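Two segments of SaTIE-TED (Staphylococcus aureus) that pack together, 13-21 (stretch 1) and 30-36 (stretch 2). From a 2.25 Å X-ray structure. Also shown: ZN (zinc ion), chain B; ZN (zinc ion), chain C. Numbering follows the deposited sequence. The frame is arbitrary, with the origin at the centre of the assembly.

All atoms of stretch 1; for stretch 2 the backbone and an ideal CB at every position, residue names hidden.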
# COMPACT_ATOMS: atom_id res chain seq x y z
N ILE A 13 14.07 11.01 14.27
CA ILE A 13 13.07 11.04 15.32
C ILE A 13 13.81 10.69 16.60
O ILE A 13 14.22 9.55 16.80
CB ILE A 13 11.95 10.02 15.03
CG1 ILE A 13 11.25 10.36 13.70
CG2 ILE A 13 10.95 9.97 16.19
CD1 ILE A 13 10.45 9.22 13.10
N ASP A 14 14.00 11.69 17.46
CA ASP A 14 14.75 11.51 18.70
C ASP A 14 14.04 12.28 19.81
O ASP A 14 13.96 13.51 19.77
CB ASP A 14 16.19 12.01 18.53
CG ASP A 14 17.08 11.73 19.74
OD1 ASP A 14 16.70 10.91 20.60
OD2 ASP A 14 18.17 12.32 19.83
N LYS A 15 13.51 11.54 20.79
CA LYS A 15 12.85 12.14 21.94
C LYS A 15 13.49 11.70 23.26
O LYS A 15 12.86 11.78 24.31
CB LYS A 15 11.35 11.81 21.88
CG LYS A 15 10.66 12.44 20.68
CD LYS A 15 9.19 12.06 20.56
CE LYS A 15 8.62 12.52 19.22
NZ LYS A 15 7.24 12.02 18.99
N GLY A 16 14.76 11.28 23.20
CA GLY A 16 15.47 10.76 24.37
C GLY A 16 14.86 9.50 24.96
O GLY A 16 15.06 9.21 26.14
N ILE A 17 14.13 8.75 24.13
CA ILE A 17 13.36 7.58 24.54
C ILE A 17 13.98 6.37 23.87
O ILE A 17 14.29 6.41 22.68
CB ILE A 17 11.90 7.69 24.03
CG1 ILE A 17 11.16 8.85 24.72
CG2 ILE A 17 11.12 6.39 24.25
CD1 ILE A 17 9.96 9.36 23.94
N ASN A 18 14.15 5.28 24.63
CA ASN A 18 14.40 3.97 24.04
C ASN A 18 13.09 3.51 23.41
O ASN A 18 12.13 3.22 24.11
CB ASN A 18 14.84 2.95 25.10
CG ASN A 18 16.22 3.26 25.67
OD1 ASN A 18 17.02 3.97 25.06
ND2 ASN A 18 16.51 2.70 26.84
N TRP A 19 13.05 3.49 22.08
CA TRP A 19 11.84 3.15 21.34
C TRP A 19 11.52 1.66 21.47
O TRP A 19 10.38 1.29 21.79
CB TRP A 19 11.96 3.53 19.87
CG TRP A 19 12.00 5.01 19.62
CD1 TRP A 19 13.08 5.75 19.22
CD2 TRP A 19 10.92 5.92 19.77
NE1 TRP A 19 12.72 7.08 19.10
CE2 TRP A 19 11.39 7.20 19.43
CE3 TRP A 19 9.58 5.78 20.15
CZ2 TRP A 19 10.57 8.35 19.47
CZ3 TRP A 19 8.76 6.91 20.18
CH2 TRP A 19 9.26 8.18 19.85
N ILE A 20 12.52 0.82 21.20
CA ILE A 20 12.42 -0.63 21.36
C ILE A 20 13.75 -1.26 21.77
O ILE A 20 14.82 -0.68 21.55
CB ILE A 20 11.96 -1.34 20.06
CG1 ILE A 20 12.84 -0.92 18.87
CG2 ILE A 20 10.49 -1.05 19.78
CD1 ILE A 20 12.53 -1.66 17.58
N VAL A 21 13.66 -2.44 22.37
CA VAL A 21 14.79 -3.35 22.49
C VAL A 21 14.38 -4.57 21.66
O VAL A 21 13.40 -5.24 21.99
CB VAL A 21 15.07 -3.74 23.95
CG1 VAL A 21 16.20 -4.77 24.02
CG2 VAL A 21 15.40 -2.51 24.77
N UNK A 30 19.29 -5.10 20.71
CA UNK A 30 19.75 -3.80 20.23
C UNK A 30 18.76 -2.75 20.70
O UNK A 30 17.55 -2.90 20.50
CB UNK A 30 19.89 -3.78 18.71
N UNK A 31 19.27 -1.69 21.33
CA UNK A 31 18.45 -0.59 21.84
C UNK A 31 18.39 0.53 20.81
O UNK A 31 19.41 1.10 20.45
CB UNK A 31 19.00 -0.07 23.17
N UNK A 32 17.18 0.84 20.34
CA UNK A 32 16.99 1.93 19.40
C UNK A 32 16.46 3.13 20.15
O UNK A 32 15.27 3.19 20.48
CB UNK A 32 16.04 1.53 18.27
N UNK A 33 17.36 4.07 20.44
CA UNK A 33 17.01 5.32 21.13
C UNK A 33 16.83 6.52 20.18
O UNK A 33 16.76 7.67 20.62
CB UNK A 33 18.09 5.65 22.16
N UNK A 34 16.75 6.24 18.89
CA UNK A 34 16.30 7.20 17.89
C UNK A 34 15.80 6.41 16.68
O UNK A 34 16.01 5.19 16.60
CB UNK A 34 17.42 8.17 17.50
N UNK A 35 15.17 7.10 15.74
CA UNK A 35 14.58 6.44 14.59
C UNK A 35 14.79 7.24 13.31
O UNK A 35 14.53 8.44 13.27
CB UNK A 35 13.09 6.21 14.83
N UNK A 36 15.27 6.54 12.28
CA UNK A 36 15.50 7.14 10.97
C UNK A 36 14.20 7.05 10.17
O UNK A 36 13.70 5.95 9.92
CB UNK A 36 16.65 6.45 10.24
ZN ZN B . 18.76 13.60 18.42
ZN ZN C . 21.46 6.15 19.80

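At position 30 the CA-to-CB bond points sideways, and nothing of stretch 1 lies within 5.5 Å of the ideal CB. Stretch 1 sets little limit here, so many side chains would suit. The residue is Phe 30. Its ring makes no close contact with stretch 1, and the contact is made by the backbone: Phe 30 O receives a CA-H...O contact from Val 21 CA at 3.4 Å.

Position 31 pairs with Val 21 in antiparallel fashion, and its CB lies on the same face as that valine. The ideal CB is 4.6 Å from Val 21 CG2 and 4.9 Å from Asn 18 OD1. A small or branched side chain would fit, polar or apolar. The residue is Thr 31. Its CG2 lies 3.4 Å from Asn 18 OD1, and its OG1 is 4.0 Å from Val 21 CG2.

Position 32 is held by its backbone. Its N donates to Ile 20 O (3.1 Å), and its O accepts from Trp 19 N (2.8 Å). The ideal CB is 4.1 Å from Ile 20 CG1, so Leu, Ile, Val or Met would serve. The residue is Met 32, present as selenomethionine. Its CB packs on Ile 20 CG1, and its end leads away.

At position 33 the ideal CB is 3.5 Å from Asn 18 OD1, and a zinc ion (chain C) lies beyond it. A metal ligand such as Asp, Glu or His would suit. The residue is Asp 33. Its OD1 binds the zinc at 2.0 Å. Water 2 bridges the stretches, donating to Asp 33 OD2 (3.0 Å) and Asn 18 OD1 (2.9 Å).

Position 34 points sideways, its ideal CB 4.2 Å from Asp 14 CB. Open space lies beyond, so a long polar side chain could extend there. The residue is Arg 34. The end of its side chain leads away.

Position 35 pairs with Ile 13 through two hydrogen bonds, N to Ile 13 O and Ile 13 N to O, both 2.8 Å. Its CB shares a face with the side chains of Ile 13 and Ile 20, and Trp 19 is near. A large apolar or aromatic residue would fill this space. The residue is Trp 35. Its CH2 reaches Ile 20 CD1 at 3.6 Å, and its edge is directed toward the face of Trp 19, offset, with planes at 84°.

Position 36 points away from stretch 1, which sets no preference. The residue is Ala 36.

Stretch 2, residues 30-36: FTMDRWA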
# COMPACT_ATOMS: atom_id res chain seq x y z
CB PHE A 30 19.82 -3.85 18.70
CG PHE A 30 20.44 -2.63 18.05
CD1 PHE A 30 19.66 -1.52 17.71
CD2 PHE A 30 21.79 -2.62 17.70
CE1 PHE A 30 20.23 -0.41 17.08
CE2 PHE A 30 22.36 -1.52 17.08
CZ PHE A 30 21.58 -0.41 16.76
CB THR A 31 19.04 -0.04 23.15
OG1 THR A 31 19.13 -1.10 24.11
CG2 THR A 31 18.16 1.08 23.72
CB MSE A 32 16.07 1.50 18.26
CG MSE A 32 16.81 1.67 16.94
SE MSE A 32 15.64 1.10 15.49
CE MSE A 32 15.86 2.62 14.26
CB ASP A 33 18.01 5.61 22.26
CG ASP A 33 19.42 5.88 21.76
OD1 ASP A 33 19.76 5.60 20.59
OD2 ASP A 33 20.23 6.37 22.56
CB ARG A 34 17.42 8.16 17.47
CG ARG A 34 18.66 7.46 16.95
CD ARG A 34 19.54 8.36 16.09
NE ARG A 34 20.51 7.55 15.33
CZ ARG A 34 21.58 8.02 14.69
NH1 ARG A 34 22.36 7.16 14.03
NH2 ARG A 34 21.88 9.32 14.68
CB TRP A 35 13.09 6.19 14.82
CG TRP A 35 12.63 4.94 14.18
CD1 TRP A 35 12.44 4.74 12.85
CD2 TRP A 35 12.34 3.70 14.82
NE1 TRP A 35 12.04 3.45 12.62
CE2 TRP A 35 11.97 2.78 13.82
CE3 TRP A 35 12.34 3.27 16.16
CZ2 TRP A 35 11.60 1.46 14.10
CZ3 TRP A 35 11.98 1.96 16.43
CH2 TRP A 35 11.61 1.07 15.41
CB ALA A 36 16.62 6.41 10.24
O HOH W 1 14.26 8.61 21.03
O HOH W 2 19.64 5.11 25.26
O HOH W 3 19.11 12.54 16.59
O HOH W 4 21.41 5.77 17.63
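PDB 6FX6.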